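Local coordinates for protein AlkZ (Streptomyces sahachiroi, PDB 5UUJ) that belongs to the AlkZ-like DNA glycosylase family, related to helix-turn-helix proteins, and is built of packed helices and small beta sheets, at residues P209-A214 and E225-W230; R36-Q41 and G217-A222; Q336-T341 and K356-V361; N51-Q56 and A362-V367; D121-E126 and T143-D148. All coordinates share one frame; numbering follows the deposited sequence.

Contact 1: residues P209-A214 and E225-W230; sequences PTVIKA and ETFDRW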
# COMPACT_ATOMS: atom_id res chain seq x y z
N PRO A 209 3.91 12.38 12.40
CA PRO A 209 2.52 12.45 12.88
C PRO A 209 1.49 12.42 11.75
O PRO A 209 0.40 11.90 11.94
CB PRO A 209 2.47 13.78 13.64
CG PRO A 209 3.65 14.56 13.17
CD PRO A 209 4.70 13.55 12.82
N THR A 210 1.85 12.96 10.59
CA THR A 210 0.96 12.93 9.43
C THR A 210 0.73 11.50 8.95
O THR A 210 -0.40 11.10 8.66
CB THR A 210 1.53 13.77 8.27
OG1 THR A 210 1.78 15.10 8.72
CG2 THR A 210 0.57 13.80 7.09
N VAL A 211 1.82 10.74 8.86
CA VAL A 211 1.76 9.36 8.40
C VAL A 211 1.01 8.51 9.42
O VAL A 211 0.15 7.71 9.05
CB VAL A 211 3.18 8.80 8.16
CG1 VAL A 211 3.14 7.31 7.81
CG2 VAL A 211 3.87 9.58 7.06
N ILE A 212 1.32 8.70 10.69
CA ILE A 212 0.67 7.95 11.76
C ILE A 212 -0.83 8.22 11.76
O ILE A 212 -1.63 7.30 11.89
CB ILE A 212 1.28 8.29 13.14
CG1 ILE A 212 2.72 7.77 13.22
CG2 ILE A 212 0.46 7.68 14.28
CD1 ILE A 212 3.51 8.29 14.39
N LYS A 213 -1.20 9.49 11.62
CA LYS A 213 -2.60 9.88 11.54
C LYS A 213 -3.31 9.17 10.40
O LYS A 213 -4.39 8.60 10.58
CB LYS A 213 -2.74 11.40 11.34
CG LYS A 213 -3.16 12.16 12.58
CD LYS A 213 -3.68 13.56 12.24
CE LYS A 213 -5.00 13.50 11.47
NZ LYS A 213 -5.65 14.84 11.32
N ALA A 214 -2.70 9.22 9.22
CA ALA A 214 -3.27 8.59 8.03
C ALA A 214 -3.40 7.08 8.22
O ALA A 214 -4.42 6.49 7.86
CB ALA A 214 -2.42 8.89 6.81
N GLU A 225 4.53 -1.36 16.90
CA GLU A 225 5.16 -2.45 16.16
C GLU A 225 4.43 -2.71 14.85
O GLU A 225 5.05 -2.89 13.80
CB GLU A 225 5.18 -3.72 17.01
CG GLU A 225 5.77 -4.93 16.29
CD GLU A 225 5.92 -6.14 17.19
OE1 GLU A 225 5.49 -6.07 18.37
OE2 GLU A 225 6.46 -7.17 16.73
N THR A 226 3.11 -2.74 14.92
CA THR A 226 2.27 -2.99 13.75
C THR A 226 2.44 -1.88 12.72
O THR A 226 2.49 -2.15 11.52
CB THR A 226 0.79 -3.11 14.16
OG1 THR A 226 0.62 -4.27 14.99
CG2 THR A 226 -0.11 -3.23 12.94
N PHE A 227 2.54 -0.65 13.20
CA PHE A 227 2.73 0.49 12.31
C PHE A 227 4.03 0.39 11.52
O PHE A 227 4.05 0.56 10.30
CB PHE A 227 2.71 1.80 13.10
CG PHE A 227 3.19 2.99 12.32
CD1 PHE A 227 2.36 3.60 11.39
CD2 PHE A 227 4.47 3.48 12.49
CE1 PHE A 227 2.80 4.69 10.67
CE2 PHE A 227 4.91 4.57 11.77
CZ PHE A 227 4.07 5.18 10.85
N ASP A 228 5.13 0.10 12.22
CA ASP A 228 6.44 0.09 11.60
C ASP A 228 6.63 -1.18 10.76
O ASP A 228 7.46 -1.21 9.85
CB ASP A 228 7.55 0.21 12.65
CG ASP A 228 8.89 0.60 12.06
OD1 ASP A 228 8.92 1.36 11.07
OD2 ASP A 228 9.93 0.16 12.59
N ARG A 229 5.86 -2.22 11.06
CA ARG A 229 5.85 -3.41 10.22
C ARG A 229 5.26 -3.08 8.85
O ARG A 229 5.81 -3.46 7.82
CB ARG A 229 5.06 -4.55 10.87
CG ARG A 229 5.03 -5.81 10.00
CD ARG A 229 4.55 -7.02 10.75
NE ARG A 229 3.11 -6.96 11.02
CZ ARG A 229 2.55 -7.18 12.21
NH1 ARG A 229 3.29 -7.48 13.27
NH2 ARG A 229 1.23 -7.09 12.33
N TRP A 230 4.13 -2.38 8.86
CA TRP A 230 3.51 -1.90 7.64
C TRP A 230 4.44 -0.93 6.90
O TRP A 230 4.62 -1.03 5.69
CB TRP A 230 2.18 -1.21 7.95
CG TRP A 230 1.67 -0.35 6.84
CD1 TRP A 230 1.00 -0.76 5.72
CD2 TRP A 230 1.79 1.07 6.74
NE1 TRP A 230 0.69 0.32 4.93
CE2 TRP A 230 1.17 1.46 5.53
CE3 TRP A 230 2.36 2.06 7.55
CZ2 TRP A 230 1.10 2.78 5.12
CZ3 TRP A 230 2.29 3.38 7.13
CH2 TRP A 230 1.67 3.73 5.93
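Val211 turns CG1 anti to its own N (chi1 174°), and Phe227 likewise swings its ring away from the backbone N (chi1 168°), so the methyl and the ring reach into the same gap between two helices. These helices, 204-219 and 224-232, are followed by helix 238-248 and strands 252-257 and 260-265, an order consistent with a winged helix-turn-helix module; the contact would then be the packing of its first two helices. The short segments run nearly perpendicular, at 101°, with axes 11.5 Å apart at closest approach, a separation that the ring of Phe227 helps to fill.

Ile212 works on the same ring from another direction. Its CG1 sits over one face, displaced toward the rim, 4.1 Å from the ring centroid, in a CH-pi contact. Val211 CG1 instead meets the edge, in the plane of the ring, 3.8 Å from Phe227 CZ. One phenyl tip is thus held by a methylene above and a methyl in front.

Further partners close the cluster: Tyr215 meets Phe227 edge-to-face, Val211 also touches Tyr94 and Leu97 of helix 91-100, and Ile212 packs on Trp244 and Phe245 of helix 238-248. On the next turn of helix 224-232 the indole of Trp230 offers its six-membered edge to the valine, with CZ3 4.1 Å from Val211 CG1.

Contact 2: residues R36-Q41 and G217-A222; sequences RLCGVQ and GAYGPA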
# COMPACT_ATOMS: atom_id res chain seq x y z
N ARG A 36 -7.07 7.65 1.18
CA ARG A 36 -7.60 7.08 2.42
C ARG A 36 -6.81 5.85 2.87
O ARG A 36 -6.55 5.68 4.06
CB ARG A 36 -9.08 6.72 2.23
CG ARG A 36 -9.74 6.02 3.40
CD ARG A 36 -9.68 6.83 4.70
NE ARG A 36 -10.37 8.11 4.62
CZ ARG A 36 -11.68 8.29 4.81
NH1 ARG A 36 -12.47 7.25 5.09
NH2 ARG A 36 -12.21 9.50 4.72
N LEU A 37 -6.43 4.99 1.92
CA LEU A 37 -5.79 3.73 2.26
C LEU A 37 -4.28 3.85 2.51
O LEU A 37 -3.62 2.85 2.75
CB LEU A 37 -6.03 2.70 1.15
CG LEU A 37 -7.48 2.26 0.92
CD1 LEU A 37 -7.53 1.20 -0.17
CD2 LEU A 37 -8.11 1.74 2.20
N CYS A 38 -3.76 5.08 2.49
CA CYS A 38 -2.33 5.32 2.65
C CYS A 38 -1.54 4.59 1.56
O CYS A 38 -0.52 3.96 1.83
CB CYS A 38 -1.84 4.87 4.03
SG CYS A 38 -2.82 5.51 5.40
N GLY A 39 -2.03 4.69 0.33
CA GLY A 39 -1.41 4.03 -0.80
C GLY A 39 -2.07 2.71 -1.12
O GLY A 39 -2.78 2.13 -0.30
N VAL A 40 -1.85 2.24 -2.34
CA VAL A 40 -2.30 0.94 -2.80
C VAL A 40 -1.15 0.26 -3.51
O VAL A 40 -0.53 0.85 -4.40
CB VAL A 40 -3.52 1.05 -3.75
CG1 VAL A 40 -3.90 -0.32 -4.32
CG2 VAL A 40 -4.70 1.68 -3.03
N GLN A 41 -0.84 -0.98 -3.12
CA GLN A 41 0.22 -1.73 -3.77
C GLN A 41 -0.14 -1.94 -5.23
O GLN A 41 -1.24 -2.37 -5.55
CB GLN A 41 0.46 -3.08 -3.08
CG GLN A 41 1.77 -3.12 -2.28
CD GLN A 41 2.37 -4.51 -2.11
OE1 GLN A 41 2.97 -4.81 -1.08
NE2 GLN A 41 2.24 -5.36 -3.13
N GLY A 217 -6.09 6.14 10.75
CA GLY A 217 -7.38 6.54 10.22
C GLY A 217 -8.02 5.48 9.34
O GLY A 217 -9.20 5.58 9.02
N ALA A 218 -7.24 4.48 8.93
CA ALA A 218 -7.73 3.41 8.08
C ALA A 218 -7.58 2.04 8.73
O ALA A 218 -8.42 1.16 8.54
CB ALA A 218 -7.01 3.43 6.74
N TYR A 219 -6.51 1.87 9.51
CA TYR A 219 -6.16 0.55 10.05
C TYR A 219 -6.03 0.53 11.57
O TYR A 219 -5.52 -0.43 12.14
CB TYR A 219 -4.84 0.08 9.42
CG TYR A 219 -4.79 0.26 7.92
CD1 TYR A 219 -5.63 -0.47 7.08
CD2 TYR A 219 -3.92 1.17 7.35
CE1 TYR A 219 -5.58 -0.29 5.71
CE2 TYR A 219 -3.87 1.35 5.98
CZ TYR A 219 -4.70 0.62 5.17
OH TYR A 219 -4.65 0.80 3.81
N GLY A 220 -6.49 1.60 12.22
CA GLY A 220 -6.50 1.65 13.67
C GLY A 220 -7.59 0.76 14.24
O GLY A 220 -8.45 0.30 13.50
N PRO A 221 -7.53 0.47 15.55
CA PRO A 221 -6.41 0.81 16.44
C PRO A 221 -5.20 -0.07 16.12
O PRO A 221 -5.38 -1.15 15.56
CB PRO A 221 -6.95 0.51 17.84
CG PRO A 221 -8.45 0.39 17.68
CD PRO A 221 -8.65 -0.12 16.29
N ALA A 222 -4.00 0.38 16.47
CA ALA A 222 -2.79 -0.38 16.17
C ALA A 222 -1.66 -0.05 17.13
O ALA A 222 -1.67 1.00 17.77
CB ALA A 222 -2.35 -0.12 14.74
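The phenol ring of Tyr219 has the carbonyl O of Leu37 at its edge, near the ring plane, while CB of Ala218 lies 3.7 Å above one face, over the centre. Cys38 SG approaches obliquely, 4.3 Å from Tyr219 CE2, and Tyr215 meets the ring with the two planes inclined.

Tyr219 OH donates to Leu37 O in a hydrogen bond modelled at 2.5 Å, shorter than usual and so doubtful in its exact length. The C=O...donor angle is 122°, with the hydroxyl tilted 22° from the carbonyl plane. The same OH lies 3.5 Å from Leu37 CB, so the carbonyl and CB of one residue both lie beside the phenol end. The accepting carbonyl lies where helix 30-36 gives way to a Schellman motif in which Cys38 takes positive phi, and Gly39 then leads into strand 40-41. Tyr219 lies in the C-terminal part of the 204-219 region, the first helix of a probable winged helix-turn-helix module, just before the cis peptide bond at Pro221.

Beside the phenol, Ala218 CB packs 3.5 Å from Arg36 O, one residue before the accepting carbonyl. The guanidinium of Arg36 turns to another partner, with NH1 bonded to Arg19 O, and Arg19 NE in turn bonds Gly217 O.

Contact 3: residues Q336-T341 and K356-V361; sequences QELVVT and KEAAHV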
# COMPACT_ATOMS: atom_id res chain seq x y z
N GLN A 336 -13.48 -17.77 -16.13
CA GLN A 336 -14.48 -16.74 -15.90
C GLN A 336 -15.57 -17.20 -14.93
O GLN A 336 -16.74 -16.85 -15.06
CB GLN A 336 -15.11 -16.30 -17.23
CG GLN A 336 -14.12 -15.63 -18.17
CD GLN A 336 -13.46 -14.41 -17.55
OE1 GLN A 336 -12.24 -14.24 -17.62
NE2 GLN A 336 -14.26 -13.55 -16.92
N GLU A 337 -15.15 -18.00 -13.95
CA GLU A 337 -16.00 -18.36 -12.83
C GLU A 337 -15.27 -17.98 -11.55
O GLU A 337 -14.05 -18.10 -11.46
CB GLU A 337 -16.32 -19.86 -12.83
CG GLU A 337 -17.07 -20.33 -14.07
CD GLU A 337 -17.53 -21.78 -13.95
OE1 GLU A 337 -16.68 -22.66 -13.69
OE2 GLU A 337 -18.74 -22.03 -14.09
N LEU A 338 -16.02 -17.49 -10.56
CA LEU A 338 -15.42 -17.14 -9.27
C LEU A 338 -15.40 -18.38 -8.39
O LEU A 338 -16.43 -18.80 -7.86
CB LEU A 338 -16.19 -15.99 -8.61
CG LEU A 338 -15.37 -15.17 -7.60
CD1 LEU A 338 -15.95 -13.77 -7.46
CD2 LEU A 338 -15.31 -15.86 -6.24
N VAL A 339 -14.22 -18.97 -8.24
CA VAL A 339 -14.04 -20.17 -7.46
C VAL A 339 -13.61 -19.82 -6.04
O VAL A 339 -12.53 -19.28 -5.83
CB VAL A 339 -12.98 -21.11 -8.09
CG1 VAL A 339 -12.84 -22.39 -7.28
CG2 VAL A 339 -13.35 -21.43 -9.53
N VAL A 340 -14.48 -20.13 -5.08
CA VAL A 340 -14.21 -19.86 -3.67
C VAL A 340 -13.72 -21.12 -2.97
O VAL A 340 -14.34 -22.17 -3.07
CB VAL A 340 -15.47 -19.33 -2.94
CG1 VAL A 340 -15.18 -19.10 -1.47
CG2 VAL A 340 -15.96 -18.05 -3.60
N THR A 341 -12.60 -20.99 -2.26
CA THR A 341 -12.04 -22.09 -1.48
C THR A 341 -11.96 -21.69 -0.00
O THR A 341 -10.97 -21.10 0.42
CB THR A 341 -10.64 -22.49 -1.98
OG1 THR A 341 -10.67 -22.71 -3.39
CG2 THR A 341 -10.16 -23.75 -1.27
N LYS A 356 -23.90 -12.38 -4.58
CA LYS A 356 -24.05 -10.94 -4.67
C LYS A 356 -22.68 -10.26 -4.76
O LYS A 356 -22.49 -9.32 -5.52
CB LYS A 356 -24.84 -10.40 -3.47
CG LYS A 356 -25.16 -8.92 -3.54
CD LYS A 356 -25.81 -8.54 -4.87
CE LYS A 356 -26.41 -7.15 -4.84
NZ LYS A 356 -27.60 -7.07 -3.93
N GLU A 357 -21.73 -10.76 -3.98
CA GLU A 357 -20.37 -10.26 -4.04
C GLU A 357 -19.74 -10.57 -5.40
O GLU A 357 -19.02 -9.75 -5.96
CB GLU A 357 -19.52 -10.86 -2.92
CG GLU A 357 -19.63 -10.11 -1.60
CD GLU A 357 -19.09 -8.70 -1.69
OE1 GLU A 357 -17.85 -8.52 -1.67
OE2 GLU A 357 -19.91 -7.76 -1.78
N ALA A 358 -20.04 -11.75 -5.94
CA ALA A 358 -19.51 -12.14 -7.25
C ALA A 358 -19.97 -11.16 -8.33
O ALA A 358 -19.21 -10.84 -9.24
CB ALA A 358 -19.94 -13.56 -7.60
N ALA A 359 -21.20 -10.68 -8.22
CA ALA A 359 -21.75 -9.73 -9.18
C ALA A 359 -21.03 -8.39 -9.07
O ALA A 359 -20.83 -7.70 -10.07
CB ALA A 359 -23.23 -9.55 -8.95
N HIS A 360 -20.64 -8.03 -7.85
CA HIS A 360 -19.88 -6.81 -7.61
C HIS A 360 -18.48 -6.95 -8.19
O HIS A 360 -17.96 -6.02 -8.82
CB HIS A 360 -19.83 -6.52 -6.11
CG HIS A 360 -19.25 -5.18 -5.76
ND1 HIS A 360 -19.88 -4.00 -6.07
CD2 HIS A 360 -18.10 -4.85 -5.13
CE1 HIS A 360 -19.15 -2.98 -5.64
NE2 HIS A 360 -18.07 -3.47 -5.06
N VAL A 361 -17.87 -8.11 -7.99
CA VAL A 361 -16.55 -8.41 -8.53
C VAL A 361 -16.60 -8.46 -10.06
O VAL A 361 -15.66 -8.03 -10.73
CB VAL A 361 -15.99 -9.74 -7.98
CG1 VAL A 361 -14.71 -10.15 -8.71
CG2 VAL A 361 -15.72 -9.62 -6.49
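A beta-alpha-beta unit, strand 337-342, helix 351-365 and strand 372-374, brings Leu338 against Ala358 and Val361. The two strands lie next to each other and run parallel at one edge of the mixed sheet, and the helix that connects them packs on one face. This contact is where the first strand meets that helix.

A single methyl does the touching. Leu338 CD1 stands 3.9 Å from Ala358 CA and 4.0 Å from Ala358 CB, so it lies close to the helix backbone itself, where the small alanine lets it approach. The same CD1 is 4.0 Å from Val361 CG1, one turn further on, and therefore rests across two successive turns of the helix. Leu338 carries CG anti to the backbone N (chi1 -156°), which sends the branch off the sheet toward the helix. Ala358 and Val361 both start their side chains toward the strand.

Other strands of the sheet add to the layer. Trp331 and Leu283, from two of them, touch both Leu338 and Val361, while Val372 of the closing strand touches Ala358.

Polar groups of the same helix have partners of their own beyond this interface: Glu357 forms a salt bridge with Arg25 and accepts from Leu283 N, and His360 NE2 bonds Leu54 O. Between strand and helix the touching atoms are all carbon, so apolar burial, rather than directional bonds, makes this contact.

Contact 4: residues N51-Q56 and A362-V367; sequences NVALRQ and ARASGV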
# COMPACT_ATOMS: atom_id res chain seq x y z
N ASN A 51 -8.83 -3.36 -6.62
CA ASN A 51 -9.01 -2.99 -5.22
C ASN A 51 -9.61 -1.60 -5.04
O ASN A 51 -10.29 -1.33 -4.05
CB ASN A 51 -7.68 -3.09 -4.48
CG ASN A 51 -7.20 -4.52 -4.35
OD1 ASN A 51 -7.99 -5.47 -4.40
ND2 ASN A 51 -5.89 -4.70 -4.17
N VAL A 52 -9.38 -0.72 -6.01
CA VAL A 52 -10.06 0.57 -6.03
C VAL A 52 -11.51 0.38 -6.48
O VAL A 52 -12.43 0.90 -5.86
CB VAL A 52 -9.34 1.57 -6.96
CG1 VAL A 52 -10.14 2.86 -7.10
CG2 VAL A 52 -7.95 1.87 -6.42
N ALA A 53 -11.70 -0.39 -7.54
CA ALA A 53 -13.02 -0.57 -8.14
C ALA A 53 -13.99 -1.26 -7.17
O ALA A 53 -15.18 -0.93 -7.15
CB ALA A 53 -12.92 -1.37 -9.43
N LEU A 54 -13.48 -2.21 -6.39
CA LEU A 54 -14.32 -2.92 -5.43
C LEU A 54 -14.80 -1.99 -4.32
O LEU A 54 -15.78 -2.28 -3.64
CB LEU A 54 -13.56 -4.10 -4.83
CG LEU A 54 -13.31 -5.30 -5.76
CD1 LEU A 54 -12.36 -6.29 -5.10
CD2 LEU A 54 -14.60 -5.99 -6.15
N ARG A 55 -14.11 -0.86 -4.14
CA ARG A 55 -14.47 0.10 -3.11
C ARG A 55 -15.39 1.20 -3.65
O ARG A 55 -15.54 2.26 -3.03
CB ARG A 55 -13.20 0.70 -2.50
CG ARG A 55 -12.50 -0.26 -1.55
CD ARG A 55 -11.18 0.28 -1.06
NE ARG A 55 -10.72 -0.44 0.12
CZ ARG A 55 -10.10 -1.62 0.08
NH1 ARG A 55 -9.88 -2.23 -1.07
NH2 ARG A 55 -9.71 -2.19 1.21
N GLN A 56 -16.00 0.93 -4.80
CA GLN A 56 -16.96 1.84 -5.41
C GLN A 56 -18.29 1.13 -5.61
O GLN A 56 -18.34 0.04 -6.16
CB GLN A 56 -16.43 2.35 -6.75
CG GLN A 56 -15.17 3.20 -6.63
CD GLN A 56 -14.46 3.39 -7.95
OE1 GLN A 56 -14.49 2.52 -8.82
NE2 GLN A 56 -13.81 4.54 -8.11
N ALA A 362 -17.69 -9.00 -10.59
CA ALA A 362 -17.86 -9.10 -12.04
C ALA A 362 -17.83 -7.71 -12.67
O ALA A 362 -17.15 -7.48 -13.67
CB ALA A 362 -19.16 -9.81 -12.38
N ARG A 363 -18.58 -6.78 -12.08
CA ARG A 363 -18.64 -5.41 -12.58
C ARG A 363 -17.27 -4.74 -12.46
O ARG A 363 -16.86 -3.99 -13.34
CB ARG A 363 -19.70 -4.62 -11.81
CG ARG A 363 -19.98 -3.22 -12.36
CD ARG A 363 -20.72 -3.26 -13.70
NE ARG A 363 -19.82 -3.49 -14.83
CZ ARG A 363 -19.10 -2.54 -15.43
NH1 ARG A 363 -19.15 -1.28 -15.00
NH2 ARG A 363 -18.31 -2.85 -16.45
N ALA A 364 -16.58 -5.02 -11.36
CA ALA A 364 -15.24 -4.47 -11.13
C ALA A 364 -14.21 -5.08 -12.08
O ALA A 364 -13.13 -4.53 -12.25
CB ALA A 364 -14.82 -4.69 -9.69
N SER A 365 -14.55 -6.21 -12.69
CA SER A 365 -13.66 -6.90 -13.63
C SER A 365 -14.01 -6.58 -15.08
O SER A 365 -13.27 -6.95 -16.00
CB SER A 365 -13.71 -8.41 -13.41
OG SER A 365 -13.47 -8.74 -12.05
N GLY A 366 -15.14 -5.92 -15.29
CA GLY A 366 -15.57 -5.55 -16.63
C GLY A 366 -16.21 -6.69 -17.39
O GLY A 366 -16.16 -6.72 -18.62
N VAL A 367 -16.80 -7.63 -16.67
CA VAL A 367 -17.54 -8.73 -17.28
C VAL A 367 -18.97 -8.74 -16.77
O VAL A 367 -19.28 -8.17 -15.72
CB VAL A 367 -16.87 -10.09 -17.00
CG1 VAL A 367 -15.46 -10.11 -17.57
CG2 VAL A 367 -16.84 -10.40 -15.51
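Ala364 CB makes the apolar packing, 3.8 Å from Ala53 CB and equally 3.8 Å from Leu54 CD2, so it touches two consecutive residues of the other segment. The alanine pair meets methyl to methyl, and small side chains let the backbones come close, the CA atoms of Ala53 and Ala364 being 5.4 Å apart. Leu54 leaves its backbone alongside the interface; with CG anti to its carbonyl carbon (chi1 -71°), the CD2 branch comes round to Ala364.

Hydrogen bonds shape each segment separately. Arg55 NH1 reaches back to Asn51 O at 3.1 Å, with N-H...O at 160° and the oxygen in the guanidinium plane. The same NH1 forms a salt bridge with Asp288, and NE bonds Gln20 O, so several partners fix the rotation of this group. Gln56 N bonds Ala53 O, closing a type I turn. In the other segment, Ala362 O accepts from both Ser365 N and Val367 N. Arg61 NH1 bonds Ala364 O, tying that helix end to the chain just beyond 51-56.

Two helix ends therefore abut: helix 45-53 running into its beta turn, and helix 351-365 closing at Gly366, whose positive phi belongs to a Schellman motif.

Contact 5: residues D121-E126 and T143-D148; sequences DELTEE and TRLVAD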
# COMPACT_ATOMS: atom_id res chain seq x y z
N ASP A 121 24.22 9.14 -3.17
CA ASP A 121 24.02 10.58 -3.13
C ASP A 121 24.28 11.20 -4.50
O ASP A 121 23.52 12.05 -4.96
CB ASP A 121 24.93 11.24 -2.09
CG ASP A 121 24.53 10.91 -0.66
OD1 ASP A 121 23.43 10.36 -0.45
OD2 ASP A 121 25.33 11.20 0.25
N GLU A 122 25.37 10.79 -5.14
CA GLU A 122 25.72 11.29 -6.46
C GLU A 122 24.62 10.97 -7.46
O GLU A 122 24.23 11.82 -8.27
CB GLU A 122 27.05 10.70 -6.93
CG GLU A 122 28.25 11.16 -6.13
CD GLU A 122 29.51 10.39 -6.48
OE1 GLU A 122 29.45 9.52 -7.38
OE2 GLU A 122 30.56 10.66 -5.86
N LEU A 123 24.11 9.75 -7.40
CA LEU A 123 23.03 9.32 -8.29
C LEU A 123 21.76 10.11 -8.05
O LEU A 123 21.05 10.45 -8.99
CB LEU A 123 22.75 7.83 -8.10
CG LEU A 123 23.82 6.90 -8.67
CD1 LEU A 123 23.62 5.51 -8.09
CD2 LEU A 123 23.76 6.87 -10.19
N THR A 124 21.47 10.39 -6.78
CA THR A 124 20.29 11.17 -6.41
C THR A 124 20.33 12.52 -7.12
O THR A 124 19.35 12.93 -7.75
CB THR A 124 20.21 11.38 -4.89
OG1 THR A 124 20.07 10.11 -4.23
CG2 THR A 124 19.03 12.27 -4.52
N GLU A 125 21.47 13.20 -7.01
CA GLU A 125 21.66 14.51 -7.62
C GLU A 125 21.55 14.46 -9.13
O GLU A 125 20.86 15.27 -9.74
CB GLU A 125 23.03 15.07 -7.23
CG GLU A 125 23.22 15.28 -5.73
CD GLU A 125 24.67 15.46 -5.32
OE1 GLU A 125 25.57 15.43 -6.19
OE2 GLU A 125 24.92 15.64 -4.11
N GLU A 126 22.23 13.49 -9.74
CA GLU A 126 22.33 13.45 -11.19
C GLU A 126 21.02 13.01 -11.84
O GLU A 126 20.63 13.53 -12.88
CB GLU A 126 23.47 12.52 -11.61
CG GLU A 126 24.05 12.85 -12.97
CD GLU A 126 24.71 14.23 -13.01
OE1 GLU A 126 24.90 14.76 -14.12
OE2 GLU A 126 25.04 14.77 -11.93
N THR A 143 21.73 4.83 -19.57
CA THR A 143 22.65 5.24 -20.63
C THR A 143 23.14 6.67 -20.40
O THR A 143 24.31 6.97 -20.62
CB THR A 143 22.00 5.12 -22.02
OG1 THR A 143 21.68 3.75 -22.29
CG2 THR A 143 22.93 5.64 -23.12
N ARG A 144 22.23 7.54 -19.97
CA ARG A 144 22.60 8.92 -19.64
C ARG A 144 23.60 8.94 -18.50
O ARG A 144 24.59 9.67 -18.53
CB ARG A 144 21.36 9.73 -19.27
CG ARG A 144 20.49 10.16 -20.44
CD ARG A 144 21.19 11.19 -21.32
NE ARG A 144 21.68 12.33 -20.55
CZ ARG A 144 20.95 13.40 -20.23
NH1 ARG A 144 19.69 13.49 -20.62
NH2 ARG A 144 21.50 14.38 -19.53
N LEU A 145 23.34 8.12 -17.48
CA LEU A 145 24.17 8.08 -16.28
C LEU A 145 25.59 7.62 -16.57
O LEU A 145 26.55 8.25 -16.13
CB LEU A 145 23.53 7.17 -15.23
CG LEU A 145 22.27 7.70 -14.55
CD1 LEU A 145 21.53 6.59 -13.81
CD2 LEU A 145 22.63 8.84 -13.60
N VAL A 146 25.74 6.53 -17.31
CA VAL A 146 27.05 5.94 -17.54
C VAL A 146 27.90 6.80 -18.48
O VAL A 146 29.10 6.58 -18.61
CB VAL A 146 26.95 4.51 -18.11
CG1 VAL A 146 26.26 3.59 -17.09
CG2 VAL A 146 26.24 4.50 -19.46
N ALA A 147 27.27 7.76 -19.15
CA ALA A 147 28.01 8.74 -19.92
C ALA A 147 28.87 9.57 -18.96
O ALA A 147 29.91 10.10 -19.34
CB ALA A 147 27.07 9.64 -20.72
N ASP A 148 28.42 9.66 -17.71
CA ASP A 148 29.15 10.38 -16.67
C ASP A 148 30.34 9.55 -16.21
O ASP A 148 30.33 8.32 -16.27
CB ASP A 148 28.24 10.70 -15.48
CG ASP A 148 28.84 11.72 -14.53
OD1 ASP A 148 30.03 11.59 -14.16
OD2 ASP A 148 28.12 12.66 -14.14
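Leu145 CD2 meets Leu123 CD2 at 4.1 Å, the two leucines crossing at about a right angle with one methyl of each in contact. The same Leu145 methyl lies 4.3 Å from Glu126 CB, so it rests against two residues one turn apart on helix 117-130.

Beside this apolar patch two acids come together. Glu126 OE1 and Asp148 OD2 are 3.8 Å apart, with the carboxylate planes 86° to each other. Glu126 gets there by a bent chain: CG stands anti to the backbone N (chi1 -154°), and a bend at chi2 (64°) then turns the carboxylate aside, where OE1 comes near Asp148.

Arg150 probably makes this proximity tolerable: its NH2 forms salt bridges with both Glu126 OE2 and Asp148 OD2. A shared cation of this kind would be expected to offset much of the unfavourable charge and to favour both acids remaining ionised.

Further out, Val165 of helix 162-172 and Phe151 touch Leu123, while Val127 and Ile130 extend the leucine patch along helix 117-130. Helices 117-130 and 138-146, joined through the short strand 136-137 and followed by helices 155-160 and 162-172, with strands 176-177 and 186-188 as a candidate wing, are consistent with a winged helix-turn-helix module.

In the fold
From the N terminus, the chain first passes 36-41 and 51-56, which wait long for their partners. Contact 5 closes a short loop, 121-148, inside the spans of both contact 2 and contact 4. Contact 1 opens at 209-214, contact 2 closes at 217-222, and contact 1 then closes at 225-230, so these two cross; they share helix 204-219 and touch. Contact 3 closes within the beta-alpha-beta unit, and residues 362-367 follow directly to close contact 4, which spans contacts 1, 3 and 5 and crosses contact 2. The long closures tie the N-terminal helices to the middle and C-terminal parts, while contact 5 stands apart, its centre about 48 Å from that of contact 3.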